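Local coordinates for protein 1,3-alpha-isomaltosidase (Kribbella flavida DSM 17836, PDB 5X3I) that hydrolyses the alpha-1,3-glucosidic linkages of the cyclic tetrasaccharide cyclobis-(1-6)-alpha-nigerosyl to give isomaltose, as part of its intracellular breakdown, at residues A142-D147 / R173-L178; G275-V280 / P657-H662; P295-R300 / G386-L391; V420-A423 / A427-N430; D705-D710 / V717-P722. The protein carries 1 engineered substitution. All coordinates share one frame; numbering follows the deposited sequence.

In the fold
The five contacts follow the domain order of this family 31 glycoside hydrolase. Contact 1 lies in the six-stranded antiparallel sheet of the N-terminal beta region, and contact 2 joins helix 277-288 to the loop after strand 655-656, closing a loop of 376 residues that holds contacts 3 and 4. Those two belong to the TIM barrel, with centres 36 Å apart: one at strand 388-393, the other in the long loop between helices 404-415 and 446-454. Contact 5 comes last, in the C-terminal beta domain, its centre 57 Å from that of contact 4. Contact 2 thus ties the helix ahead of the first barrel strand, 302-304, to the loop that follows helix 622-650 and strand 655-656, while contacts 3 and 4 lie nearer the active site.

Contact 1: residues A142-D147 / R173-L178; sequences AVWTAD and RGRFRL
The guanidinium of Arg-175 lies flat on the indole of Trp-144, although the strands carrying them are not neighbours in the sheet. The two planes are only 14° apart and their centres 3.7 Å, which makes this a stack and a cation-pi contact at once: Arg-175 CZ stands over the six-membered ring, 18° off its normal. Arg-175 NH2 reaches furthest across the indole, toward the fusion bond, and comes to 3.4 Å from Trp-144 CE2. Arg-175 NH1 lies nearer the benzene side, 3.6 Å from Trp-144 CZ2. The arginine chain leaves its backbone with CG anti to N and then bends at chi3 (76°), a fold that lays the planar end over the ring. Its root is packed too, with Arg-175 CB 3.5 Å from Trp-144 CZ3. Arg-173 adds a smaller touch, its CB 4.0 Å from Trp-144 CH2, before its extended chain leads off. Two carboxylates take up guanidinium N-H groups: Glu-163 pairs with NE of Arg-175 and Glu-259 with NH1. That second carboxylate also pairs with Arg-173. Within the six-stranded antiparallel sheet of the galactose mutarotase-like N-terminal domain, the stack joins edge strand 143-145 to the strand next but one: Trp-144 reaches over strand 159-167, where it touches Leu-165, to Arg-175 on strand 170-179; strand 255-261, beyond that, supplies Glu-259.

Contact 2: residues G275-V280 / P657-H662; sequences GDPATV and PLFFDH
Pro-277 opens helix 277-288, which leads toward the barrel, and packs on two consecutive phenylalanines, Phe-659 and Phe-660, in the loop after strand 655-656 of the C-terminal domain. The two rings offer it different sides. Phe-660 presents a face: Pro-277 CB stands 4.0 Å from the ring centroid, 29° off the normal, a CH-pi contact shifted toward CD1. Phe-659 presents its edge, and Pro-277 CG meets it near the ring plane, 3.6 Å from CD1. The two side chains leave the backbone differently: CG of Phe-659 sits between backbone N and carbonyl carbon (chi1 76°), whereas that of Phe-660 is anti to the carbonyl carbon (chi1 -82°). A polar link runs beside this apolar patch, where a water accepts from Ala-278 N at 3.0 Å and donates to Phe-660 O at 2.7 Å. The water thus serves a first-turn N-H that has no helical carbonyl behind it. Asp-276 is the N-cap of this helix, and its OD1 takes two bonds from Thr-279, one from N, nearly in line with the C-O bond, and one from OG1, which comes from above the carboxylate plane. His-228 of strand 223-230 meets both phenylalanine rings edge-to-face and touches Pro-277 as well, while Ser-556 of helix 541-556 packs on both rings.

Contact 3: residues P295-R300 / G386-L391; sequences PGWVFR and GIKVIL
Residues 296-299 turn through a short 3-10 segment, with Val-298 N, Phe-299 N and Arg-300 N bonded three residues back, while residues 388-391 run as extended strand. The closest CA pair, Trp-297 with Lys-388, is still 8.3 Å apart, leaving the side chains to bridge the gap. Gly-386, with positive phi, ends the preceding helix in a Schellman motif, and the chain then enters the strand.

Lys-388 lies across one face of the Trp-297 indole. Its CG sits almost over the middle of the six-membered ring, 3.5 Å from the centroid and 14° off the normal, a close CH-pi contact. A bend at chi2 (-57°) carries the rest of the chain over the pyrrole half, where Lys-388 CE is 3.7 Å from Trp-297 CD1 and Lys-388 NZ stands 4.7 Å from the five-membered centroid of Trp-297 as a cation-pi partner. The lysine thus crosses both rings of the indole. On the opposite face lies Val-298 CG1.

The contact lies at the N-terminal end of a TIM-barrel strand: 388-393 is third in the eight-stranded parallel sheet, and the 3-10 turn leads into the first, 302-304. Ile-390 points the same way as Lys-388, its CD1 4.2 Å from Trp-297 CH2, and its side chain is about 10 Å from that of Ala-471, the engineered residue at the inferred nucleophile position. Trp-302, on the first strand, touches both Trp-297 and Ile-390. Arg-300 NH1 comes to 3.1 Å from Gly-386 O, while NE of the same guanidinium pairs with Glu-634 of helix 622-650.

Contact 4: residues V420-A423 / A427-N430; sequences VLEA and AYRN
Leu-421 and Ala-427 form a single beta bridge in a tight loop of the TIM-barrel domain, inside the long excursion between helices 404-415 and 446-454. Neither side is a regular strand; the chain doubles back over three intervening residues, and the CA atoms of Leu-421 and Ala-427 are 4.4 Å apart. The bond that carries the bridge runs from Tyr-428 N to Val-420 O, 2.9 Å long and fairly straight at 163°. Val-420 O has a second partner, a water that also lies 2.8 Å from Tyr-428 O and so spans the two backbones.

Tyr-428 has the largest share of the buried surface. With CG anti to the backbone N, its ring lies beside the Glu-422 side chain, while Tyr-428 CB packs 4.3 Å from Val-420 CG1. The phenol end is anchored beyond this loop: OH is bonded to His-475 O and to Trp-477 N. These two bonds join the loop to the residues just after Glu-474, assigned to the active site by similarity, whose side chain lies about 9 Å from that of Tyr-428. Leu-421 turns away at its CB, yet its CD2 curls back to 4.0 Å from Ala-427 CA.

Glu-422 is bent at chi2 (-90°), which brings its carboxylate across to the tyrosine ring. Its OE2 also makes a long, weak ion pair with Arg-431. Carboxylate and ring planes stand 56° apart, and Glu-422 OE2 approaches obliquely, 3.5 Å from Tyr-428 CD1.

Contact 5: residues D705-D710 / V717-P722; sequences DVWTGD and VTRDVP
Arg-719 reaches from strand 715-720 of the C-terminal beta domain to the end of strand 703-705 and the turn of the beta hairpin it forms with strand 711-712, and meets Asp-705 and Trp-707 in quite different orientations. OD2 of Asp-705 comes in at the guanidinium edge toward NH2 of Arg-719 as a salt bridge; the modelled separation is too short to be trusted, and the exact positions of both atoms are doubtful. As modelled, the carboxylate and guanidinium planes are 85° apart rather than coplanar.

Trp-707 meets the flat face of the guanidinium, where Asp-705 meets its edge. Trp-707 CD1 stands over the middle of that face, 4.1 Å from Arg-719 CZ, but the indole is tilted at 69° to the guanidinium plane, so the two do not stack. The indole N-H of Trp-707 is used elsewhere, on Val-726 O, and its ring meets Phe-742 of helix 735-742 edge-to-face. Tyr-729 of strand 728-731 packs on both Asp-705 and Arg-719.

Two small turns shape the loop on the aspartate side. Asp-705 OD1 accepts from Trp-707 N at 3.1 Å, an Asx turn that ties the carboxylate to the backbone bearing the tryptophan, and Thr-708 OG1 accepts from Asp-710 N in an ST turn. On the arginine side, a bend at chi3 turns Arg-719 NE back to its own strand, where it donates to Asp-720 O at 3.1 Å, the acceptor lying 23° out of the guanidinium plane.

Contact 1: residues A142-D147 / R173-L178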
# COMPACT_ATOMS: atom_id res chain seq x y z
N ALA A 142 7.78 12.12 29.77
CA ALA A 142 8.88 12.52 28.89
C ALA A 142 8.86 14.01 28.61
O ALA A 142 7.84 14.67 28.75
CB ALA A 142 8.82 11.74 27.58
N VAL A 143 10.01 14.54 28.20
CA VAL A 143 10.12 15.95 27.87
C VAL A 143 10.96 16.19 26.63
O VAL A 143 11.89 15.44 26.34
CB VAL A 143 10.73 16.77 29.04
CG1 VAL A 143 9.89 16.65 30.30
CG2 VAL A 143 12.17 16.34 29.29
N TRP A 144 10.65 17.27 25.93
CA TRP A 144 11.43 17.72 24.79
C TRP A 144 12.54 18.66 25.24
O TRP A 144 12.30 19.64 25.93
CB TRP A 144 10.54 18.42 23.77
CG TRP A 144 9.65 17.51 22.99
CD1 TRP A 144 8.32 17.32 23.17
CD2 TRP A 144 10.03 16.67 21.89
NE1 TRP A 144 7.83 16.42 22.25
CE2 TRP A 144 8.86 16.00 21.46
CE3 TRP A 144 11.23 16.41 21.23
CZ2 TRP A 144 8.87 15.10 20.39
CZ3 TRP A 144 11.24 15.51 20.19
CH2 TRP A 144 10.07 14.87 19.77
N THR A 145 13.76 18.36 24.82
CA THR A 145 14.93 19.15 25.19
C THR A 145 15.89 19.25 24.02
O THR A 145 15.94 18.36 23.18
CB THR A 145 15.66 18.53 26.39
OG1 THR A 145 16.87 19.26 26.64
CG2 THR A 145 16.02 17.08 26.11
N ALA A 146 16.67 20.33 23.98
CA ALA A 146 17.75 20.44 23.01
C ALA A 146 19.06 19.89 23.57
O ALA A 146 20.04 19.77 22.85
CB ALA A 146 17.93 21.88 22.58
N ASP A 147 19.07 19.56 24.86
CA ASP A 147 20.25 18.99 25.50
C ASP A 147 20.29 17.47 25.38
O ASP A 147 19.35 16.79 25.81
CB ASP A 147 20.32 19.39 26.98
CG ASP A 147 20.22 20.89 27.20
OD1 ASP A 147 21.17 21.60 26.83
OD2 ASP A 147 19.20 21.36 27.75
N ARG A 173 12.44 9.85 20.94
CA ARG A 173 12.29 10.42 19.60
C ARG A 173 13.27 11.56 19.38
O ARG A 173 13.68 12.23 20.34
CB ARG A 173 10.87 10.96 19.38
CG ARG A 173 9.76 9.97 19.68
CD ARG A 173 8.42 10.47 19.18
NE ARG A 173 7.39 9.49 19.48
CZ ARG A 173 6.09 9.66 19.24
NH1 ARG A 173 5.64 10.77 18.70
NH2 ARG A 173 5.24 8.70 19.55
N GLY A 174 13.70 11.73 18.14
CA GLY A 174 14.31 12.96 17.70
C GLY A 174 13.33 13.83 16.93
O GLY A 174 12.34 13.33 16.38
N ARG A 175 13.64 15.12 16.85
CA ARG A 175 12.86 16.06 16.07
C ARG A 175 13.74 17.20 15.56
O ARG A 175 14.67 17.62 16.25
CB ARG A 175 11.70 16.61 16.90
CG ARG A 175 10.81 17.58 16.16
CD ARG A 175 9.41 17.60 16.75
NE ARG A 175 9.34 18.34 18.00
CZ ARG A 175 8.28 18.33 18.81
NH1 ARG A 175 7.21 17.62 18.50
NH2 ARG A 175 8.30 19.04 19.93
N PHE A 176 13.46 17.69 14.36
CA PHE A 176 14.24 18.78 13.79
C PHE A 176 13.50 19.49 12.67
O PHE A 176 12.41 19.08 12.28
CB PHE A 176 15.59 18.26 13.28
CG PHE A 176 15.47 17.22 12.19
CD1 PHE A 176 15.38 15.88 12.50
CD2 PHE A 176 15.48 17.59 10.85
CE1 PHE A 176 15.28 14.92 11.50
CE2 PHE A 176 15.38 16.64 9.85
CZ PHE A 176 15.28 15.30 10.18
N ARG A 177 14.11 20.53 12.14
CA ARG A 177 13.46 21.37 11.15
C ARG A 177 14.34 21.50 9.92
O ARG A 177 15.54 21.73 10.03
CB ARG A 177 13.14 22.76 11.71
CG ARG A 177 11.91 22.84 12.60
CD ARG A 177 12.22 22.42 14.02
NE ARG A 177 11.09 22.61 14.92
CZ ARG A 177 11.05 22.17 16.17
NH1 ARG A 177 9.98 22.38 16.92
NH2 ARG A 177 12.08 21.50 16.67
N LEU A 178 13.74 21.34 8.75
CA LEU A 178 14.45 21.59 7.51
C LEU A 178 13.99 22.93 6.97
O LEU A 178 12.80 23.19 6.91
CB LEU A 178 14.20 20.48 6.49
CG LEU A 178 14.74 19.09 6.83
CD1 LEU A 178 14.27 18.08 5.79
CD2 LEU A 178 16.25 19.10 6.90

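Contact 2: residues G275-V280 / P657-H662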
# COMPACT_ATOMS: atom_id res chain seq x y z
N GLY A 275 20.24 18.43 -6.81
CA GLY A 275 20.20 18.44 -8.26
C GLY A 275 18.82 18.77 -8.77
O GLY A 275 17.97 19.23 -8.01
N ASP A 276 18.57 18.52 -10.06
CA ASP A 276 17.22 18.57 -10.59
C ASP A 276 16.47 17.36 -10.03
O ASP A 276 17.10 16.45 -9.50
CB ASP A 276 17.21 18.62 -12.13
CG ASP A 276 17.93 17.44 -12.77
OD1 ASP A 276 18.10 16.37 -12.16
OD2 ASP A 276 18.32 17.60 -13.95
N PRO A 277 15.12 17.35 -10.12
CA PRO A 277 14.37 16.29 -9.44
C PRO A 277 14.79 14.87 -9.83
O PRO A 277 14.81 14.00 -8.96
CB PRO A 277 12.93 16.58 -9.86
CG PRO A 277 12.90 18.03 -10.10
CD PRO A 277 14.22 18.35 -10.72
N ALA A 278 15.14 14.64 -11.09
CA ALA A 278 15.57 13.32 -11.51
C ALA A 278 16.88 12.92 -10.83
O ALA A 278 17.03 11.79 -10.40
CB ALA A 278 15.72 13.26 -13.04
N THR A 279 17.81 13.86 -10.75
CA THR A 279 19.09 13.59 -10.10
C THR A 279 18.92 13.36 -8.59
O THR A 279 19.60 12.55 -8.00
CB THR A 279 20.09 14.73 -10.34
OG1 THR A 279 20.30 14.89 -11.75
CG2 THR A 279 21.43 14.42 -9.68
N VAL A 280 17.99 14.09 -7.99
CA VAL A 280 17.64 13.84 -6.59
C VAL A 280 17.11 12.42 -6.43
O VAL A 280 17.55 11.68 -5.55
CB VAL A 280 16.59 14.85 -6.08
CG1 VAL A 280 15.98 14.37 -4.77
CG2 VAL A 280 17.23 16.22 -5.89
N PRO A 657 5.12 13.74 -12.98
CA PRO A 657 4.72 15.11 -12.65
C PRO A 657 5.55 16.10 -13.45
O PRO A 657 6.72 15.84 -13.72
CB PRO A 657 5.04 15.21 -11.15
CG PRO A 657 4.96 13.83 -10.65
CD PRO A 657 5.48 12.97 -11.78
N LEU A 658 4.96 17.21 -13.85
CA LEU A 658 5.65 18.16 -14.71
C LEU A 658 6.87 18.82 -14.07
O LEU A 658 7.70 19.37 -14.77
CB LEU A 658 4.68 19.23 -15.20
CG LEU A 658 3.92 18.92 -16.49
CD1 LEU A 658 2.94 17.79 -16.28
CD2 LEU A 658 3.19 20.15 -16.99
N PHE A 659 7.00 18.74 -12.75
CA PHE A 659 8.12 19.45 -12.11
C PHE A 659 9.46 18.79 -12.40
O PHE A 659 10.50 19.39 -12.19
CB PHE A 659 7.89 19.60 -10.59
CG PHE A 659 8.11 18.35 -9.78
CD1 PHE A 659 9.37 18.01 -9.32
CD2 PHE A 659 7.05 17.56 -9.40
CE1 PHE A 659 9.57 16.88 -8.56
CE2 PHE A 659 7.24 16.43 -8.63
CZ PHE A 659 8.51 16.09 -8.21
N PHE A 660 9.44 17.56 -12.92
CA PHE A 660 10.69 16.89 -13.27
C PHE A 660 11.36 17.54 -14.46
O PHE A 660 12.57 17.76 -14.46
CB PHE A 660 10.45 15.40 -13.56
CG PHE A 660 10.38 14.56 -12.32
CD1 PHE A 660 11.51 13.95 -11.83
CD2 PHE A 660 9.19 14.41 -11.64
CE1 PHE A 660 11.46 13.19 -10.68
CE2 PHE A 660 9.13 13.66 -10.49
CZ PHE A 660 10.26 13.04 -10.01
N ASP A 661 10.58 17.90 -15.46
CA ASP A 661 11.12 18.51 -16.65
C ASP A 661 10.98 20.03 -16.66
O ASP A 661 11.59 20.67 -17.44
CB ASP A 661 10.50 17.93 -17.91
CG ASP A 661 10.75 16.44 -18.07
OD1 ASP A 661 11.86 16.02 -17.90
OD2 ASP A 661 9.82 15.74 -18.35
N HIS A 662 10.14 20.57 -15.82
CA HIS A 662 9.87 21.98 -15.82
C HIS A 662 9.89 22.60 -14.43
O HIS A 662 8.98 23.29 -14.04
CB HIS A 662 8.53 22.22 -16.48
CG HIS A 662 8.38 21.55 -17.80
ND1 HIS A 662 8.87 22.08 -18.96
CD2 HIS A 662 7.77 20.40 -18.15
CE1 HIS A 662 8.61 21.27 -19.96
NE2 HIS A 662 7.93 20.25 -19.50
O HOH W 1 14.53 16.19 -13.58

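Contact 3: residues P295-R300 / G386-L391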
# COMPACT_ATOMS: atom_id res chain seq x y z
N PRO A 295 8.80 -7.65 -18.15
CA PRO A 295 8.39 -7.94 -19.53
C PRO A 295 7.31 -7.00 -20.03
O PRO A 295 6.46 -6.53 -19.26
CB PRO A 295 7.84 -9.38 -19.44
CG PRO A 295 8.45 -9.95 -18.23
CD PRO A 295 8.60 -8.80 -17.26
N GLY A 296 7.34 -6.76 -21.33
CA GLY A 296 6.39 -5.88 -21.98
C GLY A 296 4.93 -6.23 -21.75
O GLY A 296 4.10 -5.34 -21.77
N TRP A 297 4.63 -7.50 -21.52
CA TRP A 297 3.22 -7.90 -21.37
C TRP A 297 2.52 -7.28 -20.16
O TRP A 297 1.30 -7.23 -20.15
CB TRP A 297 3.07 -9.44 -21.31
CG TRP A 297 3.72 -10.16 -20.15
CD1 TRP A 297 4.89 -10.86 -20.17
CD2 TRP A 297 3.21 -10.29 -18.81
NE1 TRP A 297 5.15 -11.41 -18.94
CE2 TRP A 297 4.13 -11.07 -18.08
CE3 TRP A 297 2.07 -9.83 -18.15
CZ2 TRP A 297 3.95 -11.39 -16.74
CZ3 TRP A 297 1.89 -10.16 -16.82
CH2 TRP A 297 2.82 -10.92 -16.13
N VAL A 298 3.27 -6.78 -19.18
CA VAL A 298 2.63 -6.15 -18.01
C VAL A 298 1.89 -4.88 -18.44
O VAL A 298 1.00 -4.41 -17.74
CB VAL A 298 3.62 -5.80 -16.86
CG1 VAL A 298 4.42 -7.02 -16.46
CG2 VAL A 298 4.53 -4.63 -17.22
N PHE A 299 2.23 -4.36 -19.61
CA PHE A 299 1.59 -3.15 -20.10
C PHE A 299 0.27 -3.38 -20.82
O PHE A 299 -0.38 -2.44 -21.26
CB PHE A 299 2.55 -2.37 -20.99
CG PHE A 299 3.69 -1.78 -20.25
CD1 PHE A 299 3.46 -0.86 -19.23
CD2 PHE A 299 4.99 -2.12 -20.54
CE1 PHE A 299 4.51 -0.30 -18.52
CE2 PHE A 299 6.05 -1.56 -19.84
CZ PHE A 299 5.80 -0.65 -18.84
N ARG A 300 -0.16 -4.64 -20.92
CA ARG A 300 -1.47 -4.91 -21.49
C ARG A 300 -2.55 -4.80 -20.42
O ARG A 300 -2.24 -4.63 -19.25
CB ARG A 300 -1.48 -6.30 -22.13
CG ARG A 300 -0.41 -6.49 -23.20
CD ARG A 300 -0.50 -7.86 -23.82
NE ARG A 300 -1.73 -8.04 -24.56
CZ ARG A 300 -2.15 -9.20 -25.04
NH1 ARG A 300 -1.44 -10.31 -24.82
NH2 ARG A 300 -3.28 -9.27 -25.73
N GLY A 386 -2.25 -15.94 -25.27
CA GLY A 386 -1.35 -14.85 -24.91
C GLY A 386 -1.73 -14.14 -23.61
O GLY A 386 -1.30 -13.03 -23.37
N ILE A 387 -2.53 -14.79 -22.78
CA ILE A 387 -2.96 -14.22 -21.51
C ILE A 387 -2.19 -14.83 -20.35
O ILE A 387 -2.12 -16.05 -20.23
CB ILE A 387 -4.47 -14.44 -21.30
CG1 ILE A 387 -5.27 -13.88 -22.47
CG2 ILE A 387 -4.92 -13.83 -19.98
CD1 ILE A 387 -6.75 -14.23 -22.45
N LYS A 388 -1.57 -13.98 -19.53
CA LYS A 388 -0.86 -14.40 -18.32
C LYS A 388 -1.79 -14.65 -17.13
O LYS A 388 -2.89 -14.12 -17.06
CB LYS A 388 0.21 -13.38 -17.94
CG LYS A 388 1.18 -13.05 -19.07
CD LYS A 388 1.87 -14.31 -19.60
CE LYS A 388 2.85 -13.95 -20.72
NZ LYS A 388 3.74 -15.08 -21.04
N VAL A 389 -1.34 -15.48 -16.19
CA VAL A 389 -2.16 -15.85 -15.06
C VAL A 389 -1.47 -15.47 -13.75
O VAL A 389 -0.31 -15.84 -13.51
CB VAL A 389 -2.48 -17.34 -15.08
CG1 VAL A 389 -3.27 -17.74 -13.85
CG2 VAL A 389 -3.24 -17.73 -16.38
N ILE A 390 -2.19 -14.71 -12.94
CA ILE A 390 -1.69 -14.20 -11.66
C ILE A 390 -2.54 -14.73 -10.51
O ILE A 390 -3.75 -14.59 -10.54
CB ILE A 390 -1.71 -12.65 -11.62
CG1 ILE A 390 -1.10 -12.04 -12.89
CG2 ILE A 390 -1.07 -12.12 -10.32
CD1 ILE A 390 0.34 -12.35 -13.05
N LEU A 391 -1.90 -15.33 -9.52
CA LEU A 391 -2.61 -15.89 -8.37
C LEU A 391 -2.45 -15.04 -7.10
O LEU A 391 -1.36 -14.59 -6.78
CB LEU A 391 -2.13 -17.32 -8.10
CG LEU A 391 -2.34 -18.33 -9.23
CD1 LEU A 391 -1.87 -19.71 -8.78
CD2 LEU A 391 -3.79 -18.35 -9.69

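Contact 4: residues V420-A423 / A427-N430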
# COMPACT_ATOMS: atom_id res chain seq x y z
N VAL A 420 6.89 -14.91 12.85
CA VAL A 420 7.21 -13.67 13.53
C VAL A 420 6.80 -13.82 15.00
O VAL A 420 5.74 -14.37 15.28
CB VAL A 420 6.50 -12.46 12.89
CG1 VAL A 420 6.74 -11.19 13.70
CG2 VAL A 420 6.95 -12.27 11.45
N LEU A 421 7.64 -13.35 15.90
CA LEU A 421 7.46 -13.60 17.33
C LEU A 421 7.08 -12.36 18.15
O LEU A 421 7.45 -11.25 17.80
CB LEU A 421 8.74 -14.18 17.92
CG LEU A 421 9.26 -15.53 17.42
CD1 LEU A 421 10.53 -15.92 18.20
CD2 LEU A 421 8.19 -16.59 17.55
N GLU A 422 6.35 -12.59 19.24
CA GLU A 422 6.16 -11.57 20.26
C GLU A 422 7.42 -11.46 21.10
O GLU A 422 8.34 -12.27 20.97
CB GLU A 422 4.97 -11.90 21.17
CG GLU A 422 3.65 -12.10 20.48
CD GLU A 422 2.84 -10.83 20.35
OE1 GLU A 422 3.36 -9.74 20.69
OE2 GLU A 422 1.69 -10.90 19.91
N ALA A 423 7.44 -10.49 22.01
CA ALA A 423 8.59 -10.28 22.88
C ALA A 423 8.78 -11.47 23.81
O ALA A 423 9.91 -11.82 24.14
CB ALA A 423 8.42 -8.99 23.69
N ALA A 427 4.36 -17.01 19.20
CA ALA A 427 4.16 -16.52 17.84
C ALA A 427 3.17 -15.37 17.81
O ALA A 427 2.13 -15.41 18.47
CB ALA A 427 3.69 -17.65 16.93
N TYR A 428 3.49 -14.35 17.03
CA TYR A 428 2.56 -13.24 16.82
C TYR A 428 1.28 -13.71 16.16
O TYR A 428 1.32 -14.51 15.24
CB TYR A 428 3.22 -12.16 15.97
CG TYR A 428 2.27 -11.05 15.58
CD1 TYR A 428 1.86 -10.11 16.52
CD2 TYR A 428 1.79 -10.93 14.29
CE1 TYR A 428 1.01 -9.10 16.18
CE2 TYR A 428 0.93 -9.92 13.94
CZ TYR A 428 0.54 -9.00 14.89
OH TYR A 428 -0.31 -7.99 14.55
N ARG A 429 0.15 -13.22 16.60
CA ARG A 429 -1.14 -13.47 16.01
C ARG A 429 -1.79 -12.24 15.43
O ARG A 429 -1.91 -11.24 16.05
CB ARG A 429 -2.08 -14.09 17.01
CG ARG A 429 -1.50 -15.14 17.90
CD ARG A 429 -1.22 -16.42 17.22
NE ARG A 429 -2.42 -17.18 16.95
CZ ARG A 429 -2.88 -18.14 17.73
NH1 ARG A 429 -2.25 -18.40 18.82
NH2 ARG A 429 -3.96 -18.81 17.43
N ASN A 430 -2.21 -12.36 14.20
CA ASN A 430 -2.86 -11.31 13.48
C ASN A 430 -3.94 -10.65 14.33
O ASN A 430 -4.86 -11.26 14.75
CB ASN A 430 -3.43 -11.79 12.15
CG ASN A 430 -3.84 -10.66 11.23
OD1 ASN A 430 -3.29 -9.62 11.23
ND2 ASN A 430 -4.77 -10.94 10.41
O HOH W 2 3.49 -15.08 13.54

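Contact 5: residues D705-D710 / V717-P722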
# COMPACT_ATOMS: atom_id res chain seq x y z
N ASP A 705 -1.92 17.79 -30.79
CA ASP A 705 -3.09 17.10 -30.28
C ASP A 705 -3.17 15.74 -30.96
O ASP A 705 -3.30 15.67 -32.18
CB ASP A 705 -4.35 17.94 -30.55
CG ASP A 705 -5.62 17.33 -29.98
OD1 ASP A 705 -5.67 16.11 -29.71
OD2 ASP A 705 -6.60 18.09 -29.80
N VAL A 706 -3.16 14.66 -30.18
CA VAL A 706 -2.98 13.33 -30.77
C VAL A 706 -4.23 12.86 -31.48
O VAL A 706 -4.16 11.96 -32.31
CB VAL A 706 -2.58 12.26 -29.73
CG1 VAL A 706 -1.30 12.66 -29.01
CG2 VAL A 706 -3.71 12.03 -28.75
N TRP A 707 -5.38 13.43 -31.14
CA TRP A 707 -6.62 13.02 -31.75
C TRP A 707 -6.86 13.65 -33.13
O TRP A 707 -7.46 13.04 -33.99
CB TRP A 707 -7.79 13.34 -30.83
CG TRP A 707 -7.58 12.80 -29.46
CD1 TRP A 707 -7.50 13.52 -28.30
CD2 TRP A 707 -7.38 11.43 -29.10
NE1 TRP A 707 -7.27 12.68 -27.24
CE2 TRP A 707 -7.20 11.39 -27.70
CE3 TRP A 707 -7.35 10.23 -29.82
CZ2 TRP A 707 -6.99 10.21 -27.01
CZ3 TRP A 707 -7.14 9.06 -29.13
CH2 TRP A 707 -6.96 9.05 -27.74
N THR A 708 -6.48 14.91 -33.29
CA THR A 708 -6.56 15.53 -34.61
C THR A 708 -5.26 15.63 -35.41
O THR A 708 -5.28 15.99 -36.58
CB THR A 708 -7.10 16.94 -34.46
OG1 THR A 708 -6.16 17.70 -33.70
CG2 THR A 708 -8.43 16.91 -33.74
N GLY A 709 -4.14 15.28 -34.79
CA GLY A 709 -2.85 15.53 -35.41
C GLY A 709 -2.49 17.00 -35.63
O GLY A 709 -1.45 17.28 -36.23
N ASP A 710 -3.31 17.93 -35.15
CA ASP A 710 -3.03 19.36 -35.33
C ASP A 710 -2.04 19.92 -34.31
O ASP A 710 -2.04 19.52 -33.15
CB ASP A 710 -4.32 20.18 -35.25
CG ASP A 710 -5.28 19.86 -36.35
OD1 ASP A 710 -4.85 19.38 -37.42
OD2 ASP A 710 -6.48 20.09 -36.15
N VAL A 717 -4.82 25.14 -23.14
CA VAL A 717 -5.53 24.66 -24.32
C VAL A 717 -6.84 24.02 -23.90
O VAL A 717 -6.85 23.17 -23.02
CB VAL A 717 -4.73 23.63 -25.11
CG1 VAL A 717 -5.39 23.37 -26.46
CG2 VAL A 717 -3.31 24.09 -25.28
N THR A 718 -7.92 24.42 -24.54
CA THR A 718 -9.22 23.82 -24.27
C THR A 718 -9.70 23.04 -25.48
O THR A 718 -9.60 23.52 -26.60
CB THR A 718 -10.25 24.90 -23.89
OG1 THR A 718 -9.82 25.56 -22.70
CG2 THR A 718 -11.60 24.28 -23.65
N ARG A 719 -10.19 21.83 -25.26
CA ARG A 719 -10.77 21.04 -26.34
C ARG A 719 -12.01 20.32 -25.85
O ARG A 719 -12.25 20.25 -24.65
CB ARG A 719 -9.75 20.04 -26.89
CG ARG A 719 -9.17 19.07 -25.87
CD ARG A 719 -8.61 17.83 -26.56
NE ARG A 719 -9.67 17.14 -27.28
CZ ARG A 719 -9.71 16.97 -28.59
NH1 ARG A 719 -10.74 16.34 -29.13
NH2 ARG A 719 -8.72 17.40 -29.36
N ASP A 720 -12.80 19.80 -26.78
CA ASP A 720 -13.98 19.04 -26.41
C ASP A 720 -13.60 17.69 -25.82
O ASP A 720 -12.61 17.08 -26.23
CB ASP A 720 -14.89 18.82 -27.61
CG ASP A 720 -15.46 20.11 -28.14
OD1 ASP A 720 -15.42 21.11 -27.40
OD2 ASP A 720 -15.94 20.13 -29.29
N VAL A 721 -14.38 17.22 -24.85
CA VAL A 721 -14.13 15.91 -24.28
C VAL A 721 -15.36 15.02 -24.28
O VAL A 721 -15.94 14.75 -23.23
CB VAL A 721 -13.56 16.02 -22.86
CG1 VAL A 721 -12.09 16.38 -22.92
CG2 VAL A 721 -14.33 17.06 -22.04
N PRO A 722 -15.76 14.53 -25.46
CA PRO A 722 -16.75 13.46 -25.50
C PRO A 722 -16.13 12.22 -24.85
O PRO A 722 -14.92 12.21 -24.67
CB PRO A 722 -16.99 13.25 -26.99
CG PRO A 722 -15.71 13.67 -27.62
CD PRO A 722 -15.23 14.83 -26.80